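Local coordinates for protein 2-keto acid:ferredoxin oxidoreductase subunit alpha (Pyrococcus furiosus, PDB 1YD7) that probably catalyses, as the alpha subunit of a four-subunit enzyme, the ferredoxin-dependent oxidative decarboxylation of 2-oxoglutarate to succinyl-CoA, at residues Glu71-Ala83 against Thr92-Asn105. Residues are numbered along the deposited sequence; the frame is centred on the assembly and turned at random.
Sequences EDEIASIAAAIGA and TATSGPGFSLMQEN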
loop_
_atom_site.group_PDB
_atom_site.type_symbol
_atom_site.label_atom_id
_atom_site.label_comp_id
_atom_site.label_asym_id
_atom_site.label_seq_id
_atom_site.Cartn_x
_atom_site.Cartn_y
_atom_site.Cartn_z
ATOM N N GLU A 71 -2.149 -11.163 12.987
ATOM C CA GLU A 71 -2.722 -10.222 13.945
ATOM C C GLU A 71 -1.680 -9.247 14.436
ATOM O O GLU A 71 -1.903 -8.040 14.404
ATOM C CB GLU A 71 -3.315 -10.940 15.152
ATOM C CG GLU A 71 -4.503 -11.825 14.820
ATOM C CD GLU A 71 -5.639 -11.717 15.836
ATOM O OE1 GLU A 71 -5.975 -10.582 16.262
ATOM O OE2 GLU A 71 -6.204 -12.771 16.191
ATOM N N ASP A 72 -0.547 -9.773 14.888
ATOM C CA ASP A 72 0.495 -8.948 15.479
ATOM C C ASP A 72 1.043 -7.988 14.429
ATOM O O ASP A 72 1.348 -8.389 13.302
ATOM C CB ASP A 72 1.612 -9.827 16.050
ATOM C CG ASP A 72 2.494 -9.091 17.046
ATOM O OD1 ASP A 72 2.273 -7.884 17.306
ATOM O OD2 ASP A 72 3.419 -9.734 17.587
ATOM N N GLU A 73 1.145 -6.716 14.799
ATOM C CA GLU A 73 1.655 -5.678 13.902
ATOM C C GLU A 73 3.155 -5.875 13.645
ATOM O O GLU A 73 3.627 -5.716 12.528
ATOM C CB GLU A 73 1.386 -4.283 14.488
ATOM C CG GLU A 73 -0.100 -3.904 14.569
ATOM C CD GLU A 73 -0.804 -4.287 15.899
ATOM O OE1 GLU A 73 -0.189 -4.925 16.793
ATOM O OE2 GLU A 73 -2.006 -3.935 16.041
ATOM N N ILE A 74 3.887 -6.229 14.694
ATOM C CA ILE A 74 5.318 -6.540 14.585
ATOM C C ILE A 74 5.606 -7.645 13.543
ATOM O O ILE A 74 6.533 -7.531 12.721
ATOM C CB ILE A 74 5.902 -6.883 15.988
ATOM C CG1 ILE A 74 6.020 -5.587 16.801
ATOM C CG2 ILE A 74 7.265 -7.554 15.870
ATOM C CD1 ILE A 74 6.765 -5.715 18.123
ATOM N N ALA A 75 4.763 -8.669 13.552
ATOM C CA ALA A 75 4.854 -9.784 12.624
ATOM C C ALA A 75 4.557 -9.396 11.178
ATOM O O ALA A 75 5.226 -9.849 10.253
ATOM C CB ALA A 75 3.914 -10.889 13.076
ATOM N N SER A 76 3.547 -8.556 10.977
ATOM C CA SER A 76 3.159 -8.148 9.632
ATOM C C SER A 76 4.257 -7.330 8.963
ATOM O O SER A 76 4.543 -7.536 7.799
ATOM C CB SER A 76 1.847 -7.353 9.672
ATOM O OG SER A 76 0.804 -8.197 10.131
ATOM N N ILE A 77 4.855 -6.407 9.702
ATOM C CA ILE A 77 5.960 -5.602 9.185
ATOM C C ILE A 77 7.220 -6.455 8.956
ATOM O O ILE A 77 7.848 -6.335 7.910
ATOM C CB ILE A 77 6.268 -4.328 10.080
ATOM C CG1 ILE A 77 7.461 -3.545 9.537
ATOM C CG2 ILE A 77 6.594 -4.677 11.509
ATOM C CD1 ILE A 77 7.247 -3.023 8.146
ATOM N N ALA A 78 7.559 -7.330 9.915
ATOM C CA ALA A 78 8.719 -8.211 9.773
ATOM C C ALA A 78 8.570 -9.089 8.536
ATOM O O ALA A 78 9.515 -9.246 7.760
ATOM C CB ALA A 78 8.936 -9.052 11.045
ATOM N N ALA A 79 7.344 -9.552 8.294
ATOM C CA ALA A 79 7.041 -10.371 7.126
ATOM C C ALA A 79 7.190 -9.626 5.827
ATOM O O ALA A 79 7.687 -10.195 4.840
ATOM C CB ALA A 79 5.639 -10.933 7.239
ATOM N N ALA A 80 6.717 -8.372 5.790
ATOM C CA ALA A 80 6.890 -7.537 4.594
ATOM C C ALA A 80 8.383 -7.219 4.339
ATOM O O ALA A 80 8.829 -7.191 3.197
ATOM C CB ALA A 80 6.075 -6.248 4.728
ATOM N N ILE A 81 9.147 -7.004 5.407
ATOM C CA ILE A 81 10.626 -6.822 5.318
ATOM C C ILE A 81 11.341 -8.038 4.693
ATOM O O ILE A 81 12.136 -7.876 3.754
ATOM C CB ILE A 81 11.252 -6.446 6.720
ATOM C CG1 ILE A 81 10.781 -5.055 7.164
ATOM C CG2 ILE A 81 12.815 -6.460 6.690
ATOM C CD1 ILE A 81 11.062 -4.752 8.653
ATOM N N GLY A 82 11.018 -9.249 5.167
ATOM C CA GLY A 82 11.620 -10.483 4.626
ATOM C C GLY A 82 11.258 -10.737 3.170
ATOM O O GLY A 82 12.111 -11.074 2.353
ATOM N N ALA A 83 9.986 -10.541 2.837
ATOM C CA ALA A 83 9.549 -10.615 1.454
ATOM C C ALA A 83 10.301 -9.649 0.577
ATOM O O ALA A 83 10.672 -10.003 -0.534
ATOM C CB ALA A 83 8.022 -10.334 1.359
ATOM N N THR A 92 2.481 -3.406 4.079
ATOM C CA THR A 92 1.665 -3.799 5.204
ATOM C C THR A 92 0.792 -2.602 5.567
ATOM O O THR A 92 1.057 -1.489 5.116
ATOM C CB THR A 92 2.530 -4.279 6.416
ATOM O OG1 THR A 92 1.679 -4.583 7.538
ATOM C CG2 THR A 92 3.577 -3.225 6.834
ATOM N N ALA A 93 -0.255 -2.849 6.354
ATOM C CA ALA A 93 -1.212 -1.822 6.775
ATOM C C ALA A 93 -1.535 -1.942 8.249
ATOM O O ALA A 93 -1.831 -3.019 8.726
ATOM C CB ALA A 93 -2.493 -1.898 5.963
ATOM N N THR A 94 -1.480 -0.821 8.962
ATOM C CA THR A 94 -1.781 -0.804 10.392
ATOM C C THR A 94 -2.666 0.389 10.739
ATOM O O THR A 94 -2.904 1.261 9.900
ATOM C CB THR A 94 -0.492 -0.823 11.260
ATOM O OG1 THR A 94 -0.862 -0.826 12.642
ATOM C CG2 THR A 94 0.431 0.372 10.956
ATOM N N SER A 95 -3.178 0.393 11.970
ATOM C CA SER A 95 -4.130 1.418 12.411
ATOM C C SER A 95 -3.884 1.844 13.863
ATOM O O SER A 95 -3.485 1.031 14.695
ATOM C CB SER A 95 -5.571 0.914 12.240
ATOM O OG SER A 95 -6.476 1.999 12.123
ATOM N N GLY A 96 -4.105 3.129 14.139
ATOM C CA GLY A 96 -4.018 3.676 15.494
ATOM C C GLY A 96 -2.705 3.389 16.212
ATOM O O GLY A 96 -1.659 3.915 15.808
ATOM N N PRO A 97 -2.742 2.540 17.268
ATOM C CA PRO A 97 -1.517 2.249 18.023
ATOM C C PRO A 97 -0.520 1.388 17.244
ATOM O O PRO A 97 0.687 1.471 17.478
ATOM C CB PRO A 97 -2.021 1.475 19.257
ATOM C CG PRO A 97 -3.513 1.521 19.207
ATOM C CD PRO A 97 -3.894 1.782 17.793
ATOM N N GLY A 98 -1.028 0.574 16.325
ATOM C CA GLY A 98 -0.214 -0.415 15.635
ATOM C C GLY A 98 1.047 0.115 14.980
ATOM O O GLY A 98 2.060 -0.586 14.960
ATOM N N PHE A 99 0.991 1.341 14.452
ATOM C CA PHE A 99 2.138 1.955 13.769
ATOM C C PHE A 99 3.344 2.137 14.698
ATOM O O PHE A 99 4.480 1.797 14.333
ATOM C CB PHE A 99 1.751 3.305 13.161
ATOM C CG PHE A 99 2.851 3.947 12.343
ATOM C CD1 PHE A 99 3.329 3.332 11.186
ATOM C CD2 PHE A 99 3.405 5.169 12.723
ATOM C CE1 PHE A 99 4.343 3.913 10.425
ATOM C CE2 PHE A 99 4.424 5.764 11.961
ATOM C CZ PHE A 99 4.893 5.129 10.810
ATOM N N SER A 100 3.093 2.668 15.891
ATOM C CA SER A 100 4.146 2.864 16.873
ATOM C C SER A 100 4.819 1.547 17.303
ATOM O O SER A 100 6.008 1.550 17.628
ATOM C CB SER A 100 3.599 3.601 18.094
ATOM O OG SER A 100 2.586 2.838 18.715
ATOM N N LEU A 101 4.076 0.435 17.306
ATOM C CA LEU A 101 4.665 -0.886 17.608
ATOM C C LEU A 101 5.638 -1.318 16.512
ATOM O O LEU A 101 6.590 -2.049 16.779
ATOM C CB LEU A 101 3.593 -1.978 17.760
ATOM C CG LEU A 101 2.496 -1.859 18.825
ATOM C CD1 LEU A 101 1.759 -3.200 18.947
ATOM C CD2 LEU A 101 3.044 -1.424 20.170
HETATM N N MSE A 102 5.387 -0.869 15.285
HETATM C CA MSE A 102 6.279 -1.128 14.160
HETATM C C MSE A 102 7.514 -0.207 14.121
HETATM O O MSE A 102 8.441 -0.460 13.349
HETATM C CB MSE A 102 5.515 -0.967 12.837
HETATM C CG MSE A 102 4.326 -1.908 12.667
HETATM SE SE MSE A 102 3.477 -1.695 10.906
HETATM C CE MSE A 102 2.331 -3.338 10.835
ATOM N N GLN A 103 7.521 0.846 14.938
ATOM C CA GLN A 103 8.504 1.923 14.822
ATOM C C GLN A 103 9.949 1.441 14.683
ATOM O O GLN A 103 10.682 1.942 13.831
ATOM C CB GLN A 103 8.398 2.876 16.014
ATOM N N GLU A 104 10.348 0.466 15.503
ATOM C CA GLU A 104 11.741 -0.003 15.534
ATOM C C GLU A 104 12.115 -0.880 14.348
ATOM O O GLU A 104 13.216 -0.771 13.843
ATOM C CB GLU A 104 12.017 -0.761 16.830
ATOM C CG GLU A 104 13.489 -1.053 17.081
ATOM C CD GLU A 104 13.692 -1.949 18.289
ATOM O OE1 GLU A 104 13.028 -1.705 19.323
ATOM O OE2 GLU A 104 14.502 -2.902 18.200
ATOM N N ASN A 105 11.218 -1.772 13.931
ATOM C CA ASN A 105 11.401 -2.545 12.678
ATOM C C ASN A 105 11.487 -1.676 11.404
ATOM O O ASN A 105 12.208 -2.008 10.460
ATOM C CB ASN A 105 10.263 -3.579 12.499
ATOM C CG ASN A 105 10.493 -4.875 13.279
ATOM O OD1 ASN A 105 9.634 -5.755 13.295
ATOM N ND2 ASN A 105 11.650 -4.998 13.915
#
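Glu-73 lays its aliphatic stem over the backbone of Gly-98, CG coming within 3.6 Å of Gly-98 CA. A bend at the second torsion (chi2 90°) sets the carboxylate beside the start of the short helix, OE1 lying 3.4 Å from Leu-101 CD1. On the strand side, Thr-94 OG1 approaches the same CG at 3.7 Å. A side chain at position 98 would collide with both Glu-73 and Thr-94, which is why bare backbone suits this spot. Cutting Glu-73 back to an alanine removes stem and carboxylate, and would probably leave a gap over Gly-98 and Leu-101 CD1 without its neighbour. Next along, the extended chain of Met-102, a selenomethionine in this crystal, slips beneath the first turn of the helix: its CE lies 3.2 Å from Glu-73 O, and its CG 3.8 Å from Ile-77 CG2. The setting is a beta-alpha-beta crossover of the thiamine diphosphate-binding fold: helix 73-85 links parallel strands 66-69 and 90-95, between which strand 40-43 lies, and its segment 73-83 runs at 159° to strand segment 92-95. Deeper against the sheet, Ile-77 CD1 packs 3.9 Å from Thr-92 CG2. Thr-92 OG1, trans to the backbone N (chi1 177°), lies against Ser-76 CB, while its hydrogen bond goes to Ala-42 O. At the outer margin Asn-105 OD1 sits near Ile-77 CG2, and Ile-81 CD1 closes on Asn-105 O at 3.5 Å.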